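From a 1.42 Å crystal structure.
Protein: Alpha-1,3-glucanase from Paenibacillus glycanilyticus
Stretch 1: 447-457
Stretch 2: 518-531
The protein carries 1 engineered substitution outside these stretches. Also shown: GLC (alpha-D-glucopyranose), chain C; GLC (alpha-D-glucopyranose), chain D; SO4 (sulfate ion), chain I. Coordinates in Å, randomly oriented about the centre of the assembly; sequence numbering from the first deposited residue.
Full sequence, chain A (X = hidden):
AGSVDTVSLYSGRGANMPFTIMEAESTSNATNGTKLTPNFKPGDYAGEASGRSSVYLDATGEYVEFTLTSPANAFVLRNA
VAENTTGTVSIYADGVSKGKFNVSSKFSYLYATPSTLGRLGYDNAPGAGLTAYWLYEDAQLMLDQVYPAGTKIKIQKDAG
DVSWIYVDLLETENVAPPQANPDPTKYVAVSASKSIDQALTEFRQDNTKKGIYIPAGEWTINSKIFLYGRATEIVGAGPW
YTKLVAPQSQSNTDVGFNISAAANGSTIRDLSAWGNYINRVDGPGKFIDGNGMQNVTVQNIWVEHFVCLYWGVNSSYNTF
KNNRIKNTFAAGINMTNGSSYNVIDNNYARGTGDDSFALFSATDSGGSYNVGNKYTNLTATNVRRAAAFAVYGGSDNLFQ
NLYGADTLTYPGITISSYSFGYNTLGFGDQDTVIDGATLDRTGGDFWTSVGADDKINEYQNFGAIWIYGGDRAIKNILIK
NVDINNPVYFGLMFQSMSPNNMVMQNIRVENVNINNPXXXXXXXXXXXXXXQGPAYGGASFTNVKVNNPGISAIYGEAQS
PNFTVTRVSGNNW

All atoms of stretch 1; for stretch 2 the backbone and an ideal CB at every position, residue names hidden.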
# COMPACT_ATOMS: atom_id res chain seq x y z
N TRP A 447 -8.55 1.39 -17.51
CA TRP A 447 -9.71 1.79 -18.31
C TRP A 447 -9.44 1.62 -19.81
O TRP A 447 -8.55 0.87 -20.21
CB TRP A 447 -10.15 3.22 -17.97
CG TRP A 447 -10.36 3.48 -16.50
CD1 TRP A 447 -9.66 4.34 -15.70
CD2 TRP A 447 -11.35 2.88 -15.65
NE1 TRP A 447 -10.14 4.31 -14.41
CE2 TRP A 447 -11.18 3.42 -14.36
CE3 TRP A 447 -12.36 1.93 -15.86
CZ2 TRP A 447 -11.98 3.03 -13.28
CZ3 TRP A 447 -13.15 1.55 -14.79
CH2 TRP A 447 -12.96 2.10 -13.52
N THR A 448 -10.22 2.31 -20.65
CA THR A 448 -10.07 2.25 -22.10
C THR A 448 -9.98 3.66 -22.65
O THR A 448 -10.45 4.62 -22.03
CB THR A 448 -11.23 1.50 -22.77
OG1 THR A 448 -12.48 2.15 -22.46
CG2 THR A 448 -11.28 0.06 -22.28
N SER A 449 -9.38 3.79 -23.83
CA SER A 449 -9.13 5.07 -24.47
C SER A 449 -9.61 5.06 -25.92
O SER A 449 -8.92 5.54 -26.83
CB SER A 449 -7.65 5.43 -24.41
OG SER A 449 -6.87 4.42 -25.03
N VAL A 450 -10.81 4.53 -26.16
CA VAL A 450 -11.35 4.50 -27.51
C VAL A 450 -11.61 5.93 -27.97
O VAL A 450 -12.29 6.70 -27.27
CB VAL A 450 -12.64 3.66 -27.56
CG1 VAL A 450 -13.25 3.72 -28.96
CG2 VAL A 450 -12.37 2.22 -27.16
N GLY A 451 -11.07 6.29 -29.13
CA GLY A 451 -11.25 7.62 -29.66
C GLY A 451 -10.46 8.70 -28.96
O GLY A 451 -10.77 9.88 -29.10
N ALA A 452 -9.42 8.32 -28.21
CA ALA A 452 -8.68 9.27 -27.41
C ALA A 452 -7.67 10.06 -28.24
O ALA A 452 -7.16 9.59 -29.27
CB ALA A 452 -7.92 8.55 -26.29
N ASP A 453 -7.38 11.27 -27.77
CA ASP A 453 -6.23 12.04 -28.21
C ASP A 453 -4.98 11.50 -27.51
O ASP A 453 -5.07 10.87 -26.45
CB ASP A 453 -6.44 13.50 -27.82
CG ASP A 453 -5.20 14.35 -28.03
OD1 ASP A 453 -4.84 14.61 -29.20
OD2 ASP A 453 -4.58 14.76 -27.02
N ASP A 454 -3.82 11.75 -28.11
CA ASP A 454 -2.53 11.39 -27.51
C ASP A 454 -2.53 9.91 -27.14
O ASP A 454 -2.28 9.52 -26.00
CB ASP A 454 -2.24 12.29 -26.30
CG ASP A 454 -0.83 12.10 -25.74
OD1 ASP A 454 0.14 12.08 -26.52
OD2 ASP A 454 -0.70 12.01 -24.50
N LYS A 455 -2.86 9.08 -28.13
CA LYS A 455 -3.11 7.66 -27.89
C LYS A 455 -1.84 6.87 -28.10
O LYS A 455 -1.17 7.01 -29.13
CB LYS A 455 -4.22 7.14 -28.81
CG LYS A 455 -4.77 5.78 -28.40
CD LYS A 455 -6.00 5.43 -29.22
CE LYS A 455 -6.37 3.97 -29.06
NZ LYS A 455 -6.92 3.67 -27.72
N ILE A 456 -1.51 6.03 -27.12
CA ILE A 456 -0.32 5.18 -27.20
C ILE A 456 -0.62 3.71 -27.02
O ILE A 456 0.24 2.88 -27.34
CB ILE A 456 0.78 5.64 -26.21
CG1 ILE A 456 0.22 5.68 -24.80
CG2 ILE A 456 1.31 7.00 -26.61
CD1 ILE A 456 1.25 6.11 -23.75
N ASN A 457 -1.79 3.36 -26.51
CA ASN A 457 -2.19 1.97 -26.30
C ASN A 457 -3.69 1.94 -26.05
O ASN A 457 -4.38 2.97 -26.17
CB ASN A 457 -1.36 1.30 -25.18
CG ASN A 457 -1.51 2.00 -23.83
OD1 ASN A 457 -2.55 2.58 -23.52
ND2 ASN A 457 -0.46 1.94 -23.02
N UNK A 518 8.61 9.48 -19.09
CA UNK A 518 8.79 8.90 -20.42
C UNK A 518 8.09 9.71 -21.50
O UNK A 518 8.54 9.73 -22.66
CB UNK A 518 8.27 7.46 -20.44
N UNK A 519 7.01 10.40 -21.16
CA UNK A 519 6.25 11.19 -22.12
C UNK A 519 6.37 12.68 -21.80
O UNK A 519 7.10 13.40 -22.50
CB UNK A 519 4.78 10.76 -22.12
N UNK A 520 5.68 13.17 -20.77
CA UNK A 520 5.63 14.60 -20.48
C UNK A 520 5.80 14.84 -18.99
O UNK A 520 5.39 14.01 -18.17
CB UNK A 520 4.31 15.21 -20.97
N UNK A 521 6.37 15.99 -18.64
CA UNK A 521 6.35 16.40 -17.25
C UNK A 521 4.94 16.65 -16.76
O UNK A 521 4.54 16.15 -15.70
CB UNK A 521 7.20 17.66 -17.06
N UNK A 522 4.17 17.42 -17.52
CA UNK A 522 2.79 17.77 -17.19
C UNK A 522 1.92 17.46 -18.39
O UNK A 522 2.28 17.81 -19.52
CB UNK A 522 2.66 19.24 -16.79
N UNK A 523 0.80 16.78 -18.16
CA UNK A 523 -0.18 16.55 -19.22
C UNK A 523 -1.51 17.16 -18.80
O UNK A 523 -2.05 16.85 -17.73
CB UNK A 523 -0.34 15.06 -19.52
N UNK A 524 -2.03 18.06 -19.64
CA UNK A 524 -3.42 18.49 -19.56
C UNK A 524 -4.19 17.59 -20.52
O UNK A 524 -3.98 17.64 -21.73
CB UNK A 524 -3.59 19.97 -19.90
N UNK A 525 -5.03 16.72 -19.97
CA UNK A 525 -5.73 15.74 -20.80
C UNK A 525 -6.72 16.47 -21.70
O UNK A 525 -7.59 17.21 -21.23
CB UNK A 525 -6.45 14.70 -19.94
N UNK A 526 -6.59 16.26 -23.01
CA UNK A 526 -7.42 16.95 -24.00
C UNK A 526 -8.65 16.13 -24.37
O UNK A 526 -9.75 16.67 -24.48
CB UNK A 526 -6.60 17.26 -25.26
N UNK A 527 -8.47 14.83 -24.58
CA UNK A 527 -9.59 13.95 -24.91
C UNK A 527 -9.20 12.56 -24.41
O UNK A 527 -8.47 11.84 -25.10
CB UNK A 527 -9.90 13.95 -26.41
N UNK A 528 -9.66 12.22 -23.21
CA UNK A 528 -9.30 10.95 -22.59
C UNK A 528 -9.85 9.76 -23.37
O UNK A 528 -9.24 8.68 -23.37
CB UNK A 528 -9.81 10.91 -21.15
N UNK A 529 -11.00 9.94 -24.03
CA UNK A 529 -11.72 8.90 -24.76
C UNK A 529 -12.87 9.62 -25.45
O UNK A 529 -13.10 10.81 -25.22
CB UNK A 529 -12.21 7.77 -23.85
N UNK A 530 -13.59 8.88 -26.29
CA UNK A 530 -14.70 9.47 -27.05
C UNK A 530 -15.68 10.17 -26.11
O UNK A 530 -16.07 9.62 -25.08
CB UNK A 530 -15.43 8.40 -27.86
N UNK A 531 -16.04 11.40 -26.47
CA UNK A 531 -17.01 12.16 -25.72
C UNK A 531 -16.43 13.04 -24.64
O UNK A 531 -17.17 13.82 -24.03
CB UNK A 531 -18.02 11.20 -25.09
C1 GLC C . -13.71 5.94 -17.75
C2 GLC C . -14.35 5.24 -16.60
C3 GLC C . -14.56 6.12 -15.39
C4 GLC C . -13.26 6.80 -15.08
C5 GLC C . -12.88 7.62 -16.29
C6 GLC C . -11.57 8.31 -16.06
O1 GLC C . -14.62 6.71 -18.27
O2 GLC C . -15.57 4.64 -16.99
O3 GLC C . -14.70 5.22 -14.32
O4 GLC C . -13.37 7.65 -13.94
O5 GLC C . -12.68 6.78 -17.38
O6 GLC C . -11.06 8.96 -17.19
C1 GLC D . -15.77 5.64 -13.43
C2 GLC D . -15.81 4.65 -12.27
C3 GLC D . -16.49 3.36 -12.71
C4 GLC D . -17.84 3.66 -13.35
C5 GLC D . -17.72 4.73 -14.43
C6 GLC D . -19.11 5.14 -14.93
O2 GLC D . -14.51 4.39 -11.80
O3 GLC D . -16.65 2.52 -11.59
O4 GLC D . -18.38 2.48 -13.90
O5 GLC D . -17.07 5.88 -13.94
O6 GLC D . -18.97 6.17 -15.89
S SO4 I . -2.38 11.25 -31.39
O1 SO4 I . -3.05 10.01 -31.00
O2 SO4 I . -2.40 11.40 -32.84
O3 SO4 I . -3.07 12.40 -30.78
O4 SO4 I . -0.99 11.23 -30.94

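Position 518 has nothing of stretch 1 near its CB, so the visible atoms scarcely restrict it; it is Ser 518.

At 519 the CB points toward stretch 1 but from a distance, with the carboxylate of Asp 454 and the CG2 methyl of Ile 456 beyond it. A long, basic side chain would suit. Arg 519 folds through three m rotamers and forms a salt bridge, NH2 to Asp 454 OD1, at 3.0 Å; CG2 of Ile 456 covers one face of its guanidinium.

Position 520 also points toward Asp 454, so a long donor, charged or neutral, could serve. Tyr 520 reaches across with its ring and donates from OH to Asp 454 OD1 (2.8 Å).

Positions 521 and 522, where the chain turns a corner, are out of reach: Gly 521 and Ile 522.

The CB of 523 again points toward Asp 454, too far away for a short side chain; lysine or arginine fits best. Lys 523, fully extended with all four chi angles t, brings NZ to 2.7 Å from Asp 454 OD2, a second salt bridge.

Positions 524 and 525 make no contact, so stretch 1 decides nothing there; they are Leu 524 and Val 525.

At 526 the ideal CB lies 3.7 Å from Asp 453 OD2, so a compact side chain is reasonable, though a polar one could also be accommodated. Val 526 packs its CB there.

The CB of 527 points sideways, beside Asp 453 CB, with the free carbonyl of Gly 451 farther along. A long donor is favoured, and the nearby acid favours positive charge. Arg 527 curls at chi3 (p) to donate from NE to Gly 451 O at 2.8 Å; its backbone O accepts from Asp 453 N (2.9 Å).

The CB of 528 points away, leaving side-chain choice open; Ala 528 meets stretch 1 through its backbone O, 3.2 Å from Ala 452 CB.

At 529 the CB passes Ser 449 CA, with Thr 448 and a sugar beyond. A medium-length polar side chain suits. Glu 529 accepts a hydrogen bond at OE1 from O1 of the chain C glucose (2.6 Å).

Backbone N of 530 donates to Val 450 O (2.7 Å), which any residue but proline could do; many would fit. Gln 530 sets OE1 3.7 Å from Val 450 CG1.

At 531, phi 91° and a CB jammed against the preceding carbonyl call for glycine: Gly 531.

Stretch 2, residues 518-531: SRYGIKLVVRAEQG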
# COMPACT_ATOMS: atom_id res chain seq x y z
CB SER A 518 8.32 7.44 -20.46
OG SER A 518 6.91 7.35 -20.58
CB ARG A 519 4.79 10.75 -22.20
CG ARG A 519 4.59 9.26 -22.54
CD ARG A 519 4.68 9.00 -24.04
NE ARG A 519 3.56 9.60 -24.78
CZ ARG A 519 3.41 9.53 -26.09
NH1 ARG A 519 4.30 8.88 -26.83
NH2 ARG A 519 2.37 10.11 -26.68
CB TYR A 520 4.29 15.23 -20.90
CG TYR A 520 3.78 14.81 -22.26
CD1 TYR A 520 4.44 15.21 -23.42
CD2 TYR A 520 2.64 14.04 -22.39
CE1 TYR A 520 3.99 14.82 -24.67
CE2 TYR A 520 2.17 13.66 -23.63
CZ TYR A 520 2.85 14.05 -24.77
OH TYR A 520 2.38 13.67 -26.01
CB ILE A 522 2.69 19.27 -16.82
CG1 ILE A 522 3.55 19.57 -15.60
CG2 ILE A 522 1.22 19.68 -16.61
CD1 ILE A 522 3.82 21.04 -15.38
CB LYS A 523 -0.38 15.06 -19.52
CG LYS A 523 -1.46 14.84 -20.58
CD LYS A 523 -1.47 13.41 -21.11
CE LYS A 523 -2.62 13.19 -22.09
NZ LYS A 523 -2.66 11.79 -22.61
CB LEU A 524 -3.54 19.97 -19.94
CG LEU A 524 -2.56 20.94 -19.27
CD1 LEU A 524 -2.84 22.39 -19.72
CD2 LEU A 524 -2.60 20.86 -17.74
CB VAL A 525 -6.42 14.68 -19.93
CG1 VAL A 525 -7.16 13.65 -20.81
CG2 VAL A 525 -5.40 13.99 -19.02
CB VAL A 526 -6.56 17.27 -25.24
CG1 VAL A 526 -7.42 17.87 -26.35
CG2 VAL A 526 -5.45 18.22 -24.87
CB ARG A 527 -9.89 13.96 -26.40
CG ARG A 527 -11.08 13.09 -26.79
CD ARG A 527 -11.43 13.21 -28.28
NE ARG A 527 -10.44 12.61 -29.18
CZ ARG A 527 -9.55 13.30 -29.88
NH1 ARG A 527 -9.50 14.63 -29.78
NH2 ARG A 527 -8.69 12.68 -30.69
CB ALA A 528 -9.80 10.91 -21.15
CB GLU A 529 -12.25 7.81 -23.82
CG GLU A 529 -13.13 8.35 -22.71
CD GLU A 529 -13.56 7.29 -21.72
OE1 GLU A 529 -14.07 7.66 -20.64
OE2 GLU A 529 -13.39 6.09 -22.02
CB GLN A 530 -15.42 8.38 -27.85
CG GLN A 530 -15.86 7.19 -27.01
CD GLN A 530 -16.50 6.07 -27.82
OE1 GLN A 530 -16.42 4.89 -27.45
NE2 GLN A 530 -17.14 6.43 -28.92
O HOH W 1 -12.80 4.31 -24.02
O HOH W 2 -9.45 10.07 -32.04
O HOH W 3 -5.41 14.02 -24.48
O HOH W 4 -5.15 11.32 -23.81
O HOH W 5 -6.12 13.89 -31.47
O HOH W 6 1.17 10.25 -23.74
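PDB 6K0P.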